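Local coordinates for protein NAD-dependent formate dehydrogenase gamma subunit (PDB 6VW7) that carries a [2Fe-2S] cluster as the gamma subunit of an NAD-dependent formate dehydrogenase and probably relays electrons within that enzyme, at residues Thr15-Ala18 / Ala19-Ala23; Asp47-Val50 / Pro51-Arg55; Val138-Glu142 / Gln143-Tyr147; Pro28-Leu31 / Leu32-His36. All blocks are in the same frame, centred on the assembly; numbering follows the deposited sequence.

Contact 1 of 4, residues Thr15-Ala18 / Ala19-Ala23; sequences TRIA and AIVAA
A19 gives its amide to T15 O, 3.2 Å from N to O, in the first of four successive i to i+4 hydrogen bonds in helix 14-24. Alanine suits this exposed flank because it favours helix and exposes little apolar surface. I20 follows with a shorter bond: its N lies 2.8 Å from R16 O, and the N-H points at the oxygen with an angle of 166°. One branch of I20 runs along this same carbonyl. CG1 stands beside the backbone N (chi1 -74°) and passes 3.3 Å from R16 O, while CD1 reaches back to R16 NH2, 4.2 Å away, approaching the edge of the guanidinium near its plane. R16 thus meets I20 with the rim of its flat cation. V21 N bonds to I17 O at 3.0 Å. V21 holds CG1 anti to the backbone N (chi1 170°), which turns CG2 back toward the previous turn, 4.4 Å from I17 CG2. These branched side chains fill the inner side of the helix, I17 against I38 and A49, V21 against I53 and A56. A22 returns to the outer side, its N 2.9 Å from A18 O and its CB close to that oxygen. Four carbonyls thus find amide partners within the helix, so the side chains need supply no polar group to satisfy them. What they supply is sidedness: bulky aliphatics turned toward helices 31-42 and 50-57, small alanines toward the surface, as in an amphipathic helix.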
loop_
_atom_site.group_PDB
_atom_site.type_symbol
_atom_site.label_atom_id
_atom_site.label_comp_id
_atom_site.label_asym_id
_atom_site.label_seq_id
_atom_site.Cartn_x
_atom_site.Cartn_y
_atom_site.Cartn_z
ATOM N N THR A 15 -28.122 -16.534 14.856
ATOM C CA THR A 15 -27.608 -16.746 16.210
ATOM C C THR A 15 -26.116 -16.445 16.289
ATOM O O THR A 15 -25.654 -15.800 17.235
ATOM C CB THR A 15 -27.886 -18.183 16.690
ATOM O OG1 THR A 15 -29.267 -18.514 16.507
ATOM C CG2 THR A 15 -27.564 -18.323 18.163
ATOM N N ARG A 16 -25.342 -16.907 15.306
ATOM C CA ARG A 16 -23.917 -16.602 15.311
ATOM C C ARG A 16 -23.670 -15.102 15.170
ATOM O O ARG A 16 -22.728 -14.573 15.773
ATOM C CB ARG A 16 -23.201 -17.388 14.205
ATOM C CG ARG A 16 -23.059 -18.894 14.532
ATOM C CD ARG A 16 -21.635 -19.424 14.267
ATOM N NE ARG A 16 -20.667 -18.329 14.114
ATOM C CZ ARG A 16 -19.366 -18.505 13.888
ATOM N NH1 ARG A 16 -18.863 -19.733 13.793
ATOM N NH2 ARG A 16 -18.570 -17.452 13.772
ATOM N N ILE A 17 -24.511 -14.399 14.401
ATOM C CA ILE A 17 -24.354 -12.947 14.268
ATOM C C ILE A 17 -24.509 -12.260 15.622
ATOM O O ILE A 17 -23.740 -11.352 15.964
ATOM C CB ILE A 17 -25.351 -12.385 13.238
ATOM C CG1 ILE A 17 -24.947 -12.792 11.821
ATOM C CG2 ILE A 17 -25.428 -10.848 13.332
ATOM C CD1 ILE A 17 -26.022 -12.483 10.760
ATOM N N ALA A 18 -25.491 -12.698 16.424
ATOM C CA ALA A 18 -25.676 -12.108 17.746
ATOM C C ALA A 18 -24.451 -12.335 18.628
ATOM O O ALA A 18 -24.060 -11.455 19.403
ATOM C CB ALA A 18 -26.930 -12.692 18.404
ATOM N N ALA A 19 -23.840 -13.516 18.533
ATOM C CA ALA A 19 -22.639 -13.796 19.318
ATOM C C ALA A 19 -21.456 -12.974 18.832
ATOM O O ALA A 19 -20.647 -12.498 19.638
ATOM C CB ALA A 19 -22.298 -15.284 19.252
ATOM N N ILE A 20 -21.296 -12.872 17.514
ATOM C CA ILE A 20 -20.230 -12.051 16.950
ATOM C C ILE A 20 -20.313 -10.628 17.496
ATOM O O ILE A 20 -19.304 -10.028 17.905
ATOM C CB ILE A 20 -20.306 -12.061 15.412
ATOM C CG1 ILE A 20 -19.810 -13.396 14.830
ATOM C CG2 ILE A 20 -19.566 -10.855 14.825
ATOM C CD1 ILE A 20 -20.177 -13.562 13.351
ATOM N N VAL A 21 -21.526 -10.074 17.512
ATOM C CA VAL A 21 -21.739 -8.717 18.013
ATOM C C VAL A 21 -21.434 -8.655 19.504
ATOM O O VAL A 21 -20.752 -7.737 19.978
ATOM C CB VAL A 21 -23.186 -8.282 17.711
ATOM C CG1 VAL A 21 -23.536 -6.997 18.422
ATOM C CG2 VAL A 21 -23.432 -8.186 16.202
ATOM N N ALA A 22 -21.923 -9.650 20.264
ATOM C CA ALA A 22 -21.774 -9.637 21.716
ATOM C C ALA A 22 -20.314 -9.746 22.144
ATOM O O ALA A 22 -19.929 -9.184 23.178
ATOM C CB ALA A 22 -22.589 -10.772 22.347
ATOM N N ALA A 23 -19.503 -10.498 21.399
ATOM C CA ALA A 23 -18.087 -10.616 21.732
ATOM C C ALA A 23 -17.338 -9.307 21.480
ATOM O O ALA A 23 -16.276 -9.076 22.077
ATOM C CB ALA A 23 -17.439 -11.731 20.907
#

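Contact 2 of 4, residues Asp47-Val50 / Pro51-Arg55; sequences DAAV and PVIAR
V50 and P51 meet at the start of helix 50-57, V50 CB being 3.5 Å from P51 CD, a spacing set by the peptide bond that links them and by the proline ring. That ring puts CD in the place of the amide hydrogen, facing the preceding residue. The same carbon looks back over the turn that leads in, 3.5 Å from A48 O, with D47 O almost as near. Proline suits this place because no amide hydrogen is required of it so early in the helix. On another side, A49 and I53 meet along the helix direction. I53 CG1 lies beside its own backbone N (chi1 -62°), over the carbonyl of A49 at 3.4 Å from A49 O, and the chain then carries CD1 to 4.1 Å from A49 CB. A methyl on A49 leaves space for the longer side chain, and the pair faces I17 and V21 of helix 14-24. V52 lies on yet another side: CG2, anti to its carbonyl carbon, comes alongside A48 O at a loose 4.1 Å. Beneath these side chains run two nearly straight backbone hydrogen bonds, I53 N to A49 O at 3.0 Å and A54 N to V50 O at 2.8 Å. V50 itself is directed at V64 and I68 of helix 61-70, while I53 also packs on L31, I34, L35 and I38 of helix 31-42. A helix entered through a short turn, with proline in its first turn and aliphatic residues facing three neighbouring helices, belongs here to the N-terminal helical bundle found in complex I 24 kDa subunits.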
loop_
_atom_site.group_PDB
_atom_site.type_symbol
_atom_site.label_atom_id
_atom_site.label_comp_id
_atom_site.label_asym_id
_atom_site.label_seq_id
_atom_site.Cartn_x
_atom_site.Cartn_y
_atom_site.Cartn_z
ATOM N N ASP A 47 -29.741 -7.528 6.300
ATOM C CA ASP A 47 -30.498 -6.417 6.870
ATOM C C ASP A 47 -30.950 -6.733 8.289
ATOM O O ASP A 47 -31.006 -5.843 9.146
ATOM C CB ASP A 47 -31.711 -6.100 5.991
ATOM C CG ASP A 47 -31.362 -5.226 4.783
ATOM O OD1 ASP A 47 -30.242 -4.665 4.713
ATOM O OD2 ASP A 47 -32.228 -5.125 3.886
ATOM N N ALA A 48 -31.284 -7.999 8.554
ATOM C CA ALA A 48 -31.775 -8.375 9.873
ATOM C C ALA A 48 -30.705 -8.275 10.953
ATOM O O ALA A 48 -31.048 -8.312 12.138
ATOM C CB ALA A 48 -32.349 -9.796 9.845
ATOM N N ALA A 49 -29.431 -8.143 10.592
ATOM C CA ALA A 49 -28.412 -7.957 11.615
ATOM C C ALA A 49 -28.354 -6.526 12.131
ATOM O O ALA A 49 -27.838 -6.296 13.232
ATOM C CB ALA A 49 -27.038 -8.349 11.079
ATOM N N VAL A 50 -28.832 -5.555 11.349
ATOM C CA VAL A 50 -28.665 -4.151 11.732
ATOM C C VAL A 50 -29.297 -3.843 13.087
ATOM O O VAL A 50 -28.620 -3.233 13.931
ATOM C CB VAL A 50 -29.164 -3.232 10.607
ATOM C CG1 VAL A 50 -29.132 -1.761 11.055
ATOM C CG2 VAL A 50 -28.298 -3.445 9.356
ATOM N N PRO A 51 -30.542 -4.253 13.381
ATOM C CA PRO A 51 -31.079 -3.969 14.722
ATOM C C PRO A 51 -30.249 -4.576 15.836
ATOM O O PRO A 51 -30.133 -3.980 16.913
ATOM C CB PRO A 51 -32.498 -4.560 14.667
ATOM C CG PRO A 51 -32.838 -4.571 13.211
ATOM C CD PRO A 51 -31.553 -4.908 12.528
ATOM N N VAL A 52 -29.671 -5.756 15.607
ATOM C CA VAL A 52 -28.853 -6.389 16.636
ATOM C C VAL A 52 -27.593 -5.570 16.884
ATOM O O VAL A 52 -27.217 -5.299 18.033
ATOM C CB VAL A 52 -28.515 -7.833 16.223
ATOM C CG1 VAL A 52 -27.585 -8.490 17.244
ATOM C CG2 VAL A 52 -29.792 -8.623 16.020
ATOM N N ILE A 53 -26.925 -5.164 15.808
ATOM C CA ILE A 53 -25.735 -4.332 15.943
ATOM C C ILE A 53 -26.090 -3.016 16.627
ATOM O O ILE A 53 -25.454 -2.620 17.610
ATOM C CB ILE A 53 -25.102 -4.091 14.562
ATOM C CG1 ILE A 53 -24.657 -5.415 13.939
ATOM C CG2 ILE A 53 -23.974 -3.047 14.642
ATOM C CD1 ILE A 53 -24.530 -5.358 12.423
ATOM N N ALA A 54 -27.152 -2.359 16.149
ATOM C CA ALA A 54 -27.530 -1.045 16.667
ATOM C C ALA A 54 -27.750 -1.085 18.171
ATOM O O ALA A 54 -27.206 -0.255 18.910
ATOM C CB ALA A 54 -28.783 -0.538 15.952
ATOM N N ARG A 55 -28.546 -2.059 18.646
ATOM C CA ARG A 55 -28.825 -2.169 20.072
ATOM C C ARG A 55 -27.550 -2.382 20.881
ATOM O O ARG A 55 -27.375 -1.779 21.945
ATOM C CB ARG A 55 -29.821 -3.306 20.326
ATOM C CG ARG A 55 -29.980 -3.680 21.780
ATOM C CD ARG A 55 -31.274 -4.459 22.009
ATOM N NE ARG A 55 -31.288 -5.114 23.317
ATOM C CZ ARG A 55 -32.390 -5.495 23.952
ATOM N NH1 ARG A 55 -33.581 -5.277 23.407
ATOM N NH2 ARG A 55 -32.305 -6.089 25.138
#

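Contact 3 of 4, residues Val138-Glu142 / Gln143-Tyr147; sequences VMVGE and QLHGY
H145 carries its imidazole beside strand 138-140, with V138 O at the ring edge, near its plane and 4.1 Å from CD2. V140 CG2 comes to the ring obliquely, and L156 of helix 150-160 adds to its surroundings. The Q143 amide, folded back by a bend at chi2 (-19°), lies over the face of the E142-Q143 peptide, nearly parallel to it, NE2 3.3 Å above E142 C. On the opposite face of the hairpin, M139 and L144 share a non-hydrogen-bonded pair. M139 bends at chi3 (-110°) and lays CE 3.5 Å from L144 CD2, a tight apolar fit. Two bonds join each hydrogen-bonded pair, V138 with H145 (H145 N to V138 O 2.8 Å) and V140 with Q143 (V140 N to Q143 O 2.9 Å). G141, whose positive phi (66°) favours glycine, holds position i+1 of the type II' turn from V140 to Q143. Buried E142 O has no partner in the model. L144, whose side chain is about 7 Å from the [2Fe-2S] cluster by nearest atoms, touches L129 and Q131 of the cluster pocket, and A17 of the beta subunit; an apolar chain here would be expected to make the second shell of the cluster less polar.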
loop_
_atom_site.group_PDB
_atom_site.type_symbol
_atom_site.label_atom_id
_atom_site.label_comp_id
_atom_site.label_asym_id
_atom_site.label_seq_id
_atom_site.Cartn_x
_atom_site.Cartn_y
_atom_site.Cartn_z
ATOM N N VAL A 138 -5.240 -8.978 -10.578
ATOM C CA VAL A 138 -6.545 -9.549 -10.263
ATOM C C VAL A 138 -6.428 -10.280 -8.933
ATOM O O VAL A 138 -5.410 -10.922 -8.659
ATOM C CB VAL A 138 -7.036 -10.502 -11.377
ATOM C CG1 VAL A 138 -8.285 -11.269 -10.936
ATOM C CG2 VAL A 138 -7.333 -9.719 -12.656
ATOM N N MET A 139 -7.458 -10.166 -8.101
ATOM C CA MET A 139 -7.559 -10.937 -6.870
ATOM C C MET A 139 -8.835 -11.769 -6.892
ATOM O O MET A 139 -9.912 -11.250 -7.203
ATOM C CB MET A 139 -7.561 -10.025 -5.636
ATOM C CG MET A 139 -7.505 -10.804 -4.289
ATOM S SD MET A 139 -7.204 -9.667 -2.910
ATOM C CE MET A 139 -5.549 -10.110 -2.440
ATOM N N VAL A 140 -8.716 -13.052 -6.556
ATOM C CA VAL A 140 -9.865 -13.942 -6.422
ATOM C C VAL A 140 -9.863 -14.459 -4.992
ATOM O O VAL A 140 -8.965 -15.215 -4.596
ATOM C CB VAL A 140 -9.840 -15.096 -7.429
ATOM C CG1 VAL A 140 -11.137 -15.885 -7.325
ATOM C CG2 VAL A 140 -9.639 -14.562 -8.841
ATOM N N GLY A 141 -10.859 -14.043 -4.220
ATOM C CA GLY A 141 -10.856 -14.285 -2.799
ATOM C C GLY A 141 -9.707 -13.503 -2.206
ATOM O O GLY A 141 -9.754 -12.274 -2.129
ATOM N N GLU A 142 -8.654 -14.207 -1.807
ATOM C CA GLU A 142 -7.415 -13.568 -1.390
ATOM C C GLU A 142 -6.226 -14.044 -2.214
ATOM O O GLU A 142 -5.076 -13.807 -1.824
ATOM C CB GLU A 142 -7.199 -13.782 0.117
ATOM C CG GLU A 142 -8.342 -13.144 0.936
ATOM C CD GLU A 142 -8.233 -13.306 2.456
ATOM O OE1 GLU A 142 -7.401 -14.107 2.941
ATOM O OE2 GLU A 142 -8.974 -12.583 3.165
ATOM N N GLN A 143 -6.468 -14.704 -3.346
ATOM C CA GLN A 143 -5.395 -15.168 -4.218
ATOM C C GLN A 143 -5.110 -14.128 -5.304
ATOM O O GLN A 143 -5.999 -13.787 -6.093
ATOM C CB GLN A 143 -5.751 -16.511 -4.848
ATOM C CG GLN A 143 -6.005 -17.675 -3.833
ATOM C CD GLN A 143 -5.422 -17.428 -2.426
ATOM O OE1 GLN A 143 -4.203 -17.440 -2.223
ATOM N NE2 GLN A 143 -6.305 -17.211 -1.451
ATOM N N LEU A 144 -3.866 -13.667 -5.379
ATOM C CA LEU A 144 -3.482 -12.643 -6.346
ATOM C C LEU A 144 -2.948 -13.260 -7.632
ATOM O O LEU A 144 -2.382 -14.359 -7.635
ATOM C CB LEU A 144 -2.417 -11.726 -5.761
ATOM C CG LEU A 144 -2.993 -10.836 -4.680
ATOM C CD1 LEU A 144 -1.890 -10.380 -3.693
ATOM C CD2 LEU A 144 -3.714 -9.675 -5.344
ATOM N N HIS A 145 -3.141 -12.533 -8.732
ATOM C CA HIS A 145 -2.615 -12.925 -10.031
ATOM C C HIS A 145 -2.069 -11.673 -10.685
ATOM O O HIS A 145 -2.724 -10.632 -10.655
ATOM C CB HIS A 145 -3.699 -13.578 -10.904
ATOM C CG HIS A 145 -4.295 -14.810 -10.290
ATOM N ND1 HIS A 145 -3.738 -16.062 -10.449
ATOM C CD2 HIS A 145 -5.384 -14.980 -9.502
ATOM C CE1 HIS A 145 -4.459 -16.950 -9.788
ATOM N NE2 HIS A 145 -5.461 -16.319 -9.200
ATOM N N GLY A 146 -0.851 -11.762 -11.219
ATOM C CA GLY A 146 -0.203 -10.659 -11.887
ATOM C C GLY A 146 -0.054 -10.945 -13.372
ATOM O O GLY A 146 -0.194 -12.079 -13.831
ATOM N N TYR A 147 0.256 -9.876 -14.116
ATOM C CA TYR A 147 0.486 -9.929 -15.564
ATOM C C TYR A 147 -0.713 -10.519 -16.299
ATOM O O TYR A 147 -0.561 -11.340 -17.203
ATOM C CB TYR A 147 1.749 -10.720 -15.922
ATOM C CG TYR A 147 3.041 -10.259 -15.274
ATOM C CD1 TYR A 147 3.437 -8.932 -15.316
ATOM C CD2 TYR A 147 3.902 -11.175 -14.689
ATOM C CE1 TYR A 147 4.635 -8.524 -14.728
ATOM C CE2 TYR A 147 5.093 -10.774 -14.109
ATOM C CZ TYR A 147 5.455 -9.455 -14.131
ATOM O OH TYR A 147 6.651 -9.081 -13.554
#

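Contact 4 of 4, residues Pro28-Leu31 / Leu32-His36; sequences PGAL and LPILH
L31 begins its contact at CB, which sits 3.1 Å from L32 N, a spacing set by the bonds between neighbouring residues. CG stands anti to the backbone N (chi1 -177°), a torsion that sends the branch forward along the helix and brings CG to 4.0 Å from L35 CD1. At the tip, CD1 comes 3.9 Å from L35 CG, the two leucines meeting at an oblique angle one turn apart. The backbone echoes the pairing, with L35 N 2.8 Å from L31 O. Leucine suits both places: its fork is wide enough to touch along the helix and still reach I53 and V67 in the neighbouring helices. This is the opening turn of the second helix in the N-terminal helical bundle typical of complex I 24 kDa subunits. A30 starts its bond series, since I34 N lies 2.9 Å from A30 O, and the small A30 CB leaves room for I34 CD1 at 4.0 Å. P33 has no N-H to offer and instead sets its CD 3.3 Å from A30 O. Before the helix, G29 takes a positive phi (61°), easy for glycine, and turns its carbonyl to a water 2.6 Å from G29 O; that water also bonds weakly to L32 N. At the head of the loop, P28 O accepts a hydrogen bond from NH2 of R264 of the beta subunit, while L32 packs on S281 of that chain.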
loop_
_atom_site.group_PDB
_atom_site.type_symbol
_atom_site.label_atom_id
_atom_site.label_comp_id
_atom_site.label_asym_id
_atom_site.label_seq_id
_atom_site.Cartn_x
_atom_site.Cartn_y
_atom_site.Cartn_z
ATOM N N PRO A 28 -13.443 -0.484 21.361
ATOM C CA PRO A 28 -13.488 0.907 20.859
ATOM C C PRO A 28 -13.687 0.947 19.351
ATOM O O PRO A 28 -12.892 0.390 18.585
ATOM C CB PRO A 28 -12.115 1.467 21.254
ATOM C CG PRO A 28 -11.639 0.589 22.401
ATOM C CD PRO A 28 -12.219 -0.775 22.140
ATOM N N GLY A 29 -14.750 1.623 18.920
ATOM C CA GLY A 29 -15.063 1.667 17.502
ATOM C C GLY A 29 -15.341 0.293 16.916
ATOM O O GLY A 29 -14.830 -0.061 15.852
ATOM N N ALA A 30 -16.216 -0.467 17.579
ATOM C CA ALA A 30 -16.439 -1.868 17.244
ATOM C C ALA A 30 -17.180 -2.091 15.928
ATOM O O ALA A 30 -17.167 -3.220 15.441
ATOM C CB ALA A 30 -17.241 -2.535 18.380
ATOM N N LEU A 31 -17.824 -1.073 15.344
ATOM C CA LEU A 31 -18.759 -1.336 14.247
ATOM C C LEU A 31 -18.071 -1.998 13.052
ATOM O O LEU A 31 -18.563 -3.011 12.540
ATOM C CB LEU A 31 -19.482 -0.060 13.819
ATOM C CG LEU A 31 -20.532 -0.260 12.723
ATOM C CD1 LEU A 31 -21.414 -1.466 13.034
ATOM C CD2 LEU A 31 -21.397 0.994 12.561
ATOM N N LEU A 32 -16.957 -1.421 12.558
ATOM C CA LEU A 32 -16.281 -2.029 11.408
ATOM C C LEU A 32 -15.730 -3.424 11.701
ATOM O O LEU A 32 -15.847 -4.292 10.820
ATOM C CB LEU A 32 -15.167 -1.113 10.870
ATOM C CG LEU A 32 -15.599 -0.253 9.679
ATOM C CD1 LEU A 32 -16.547 0.818 10.156
ATOM C CD2 LEU A 32 -14.408 0.393 8.913
ATOM N N PRO A 33 -15.047 -3.692 12.834
ATOM C CA PRO A 33 -14.680 -5.094 13.132
ATOM C C PRO A 33 -15.881 -6.020 13.170
ATOM O O PRO A 33 -15.783 -7.186 12.758
ATOM C CB PRO A 33 -13.987 -4.997 14.497
ATOM C CG PRO A 33 -13.346 -3.586 14.453
ATOM C CD PRO A 33 -14.395 -2.744 13.768
ATOM N N ILE A 34 -17.020 -5.538 13.670
ATOM C CA ILE A 34 -18.222 -6.373 13.696
ATOM C C ILE A 34 -18.690 -6.660 12.275
ATOM O O ILE A 34 -18.970 -7.809 11.916
ATOM C CB ILE A 34 -19.329 -5.696 14.526
ATOM C CG1 ILE A 34 -19.007 -5.782 16.015
ATOM C CG2 ILE A 34 -20.699 -6.305 14.216
ATOM C CD1 ILE A 34 -19.982 -5.014 16.911
ATOM N N LEU A 35 -18.761 -5.620 11.438
ATOM C CA LEU A 35 -19.230 -5.806 10.069
ATOM C C LEU A 35 -18.302 -6.736 9.295
ATOM O O LEU A 35 -18.766 -7.570 8.511
ATOM C CB LEU A 35 -19.351 -4.449 9.360
ATOM C CG LEU A 35 -20.445 -3.506 9.882
ATOM C CD1 LEU A 35 -20.395 -2.113 9.178
ATOM C CD2 LEU A 35 -21.807 -4.126 9.713
ATOM N N HIS A 36 -16.986 -6.604 9.501
ATOM C CA HIS A 36 -16.028 -7.523 8.883
ATOM C C HIS A 36 -16.266 -8.971 9.317
ATOM O O HIS A 36 -16.237 -9.894 8.494
ATOM C CB HIS A 36 -14.601 -7.105 9.231
ATOM C CG HIS A 36 -14.078 -5.981 8.384
ATOM N ND1 HIS A 36 -14.043 -6.040 7.007
ATOM C CD2 HIS A 36 -13.570 -4.771 8.722
ATOM C CE1 HIS A 36 -13.520 -4.921 6.533
ATOM N NE2 HIS A 36 -13.238 -4.130 7.553
HETATM O O HOH W 1 -14.397 0.762 13.371
#

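How the contacts relate
From the N terminus the chain meets contact 1 in helix 14-24, contact 4 at the start of helix 31-42, contact 2 at the start of helix 50-57, and later contact 3. All four are local and in series: none nests in or crosses another, and only contact 3 closes a turn, that of a hairpin. Contacts 1, 2 and 4 touch in space. V21 packs on I34 and I53, and I53 CG2 lies 3.4 Å from L31 CD1, tying three helices into one apolar core. Contact 3 stands apart, with 143-145 as an outermost strand of the thioredoxin-like sheet within this chain, its centre about 31 Å from that of contact 1. Contacts 3 and 4 border the beta subunit.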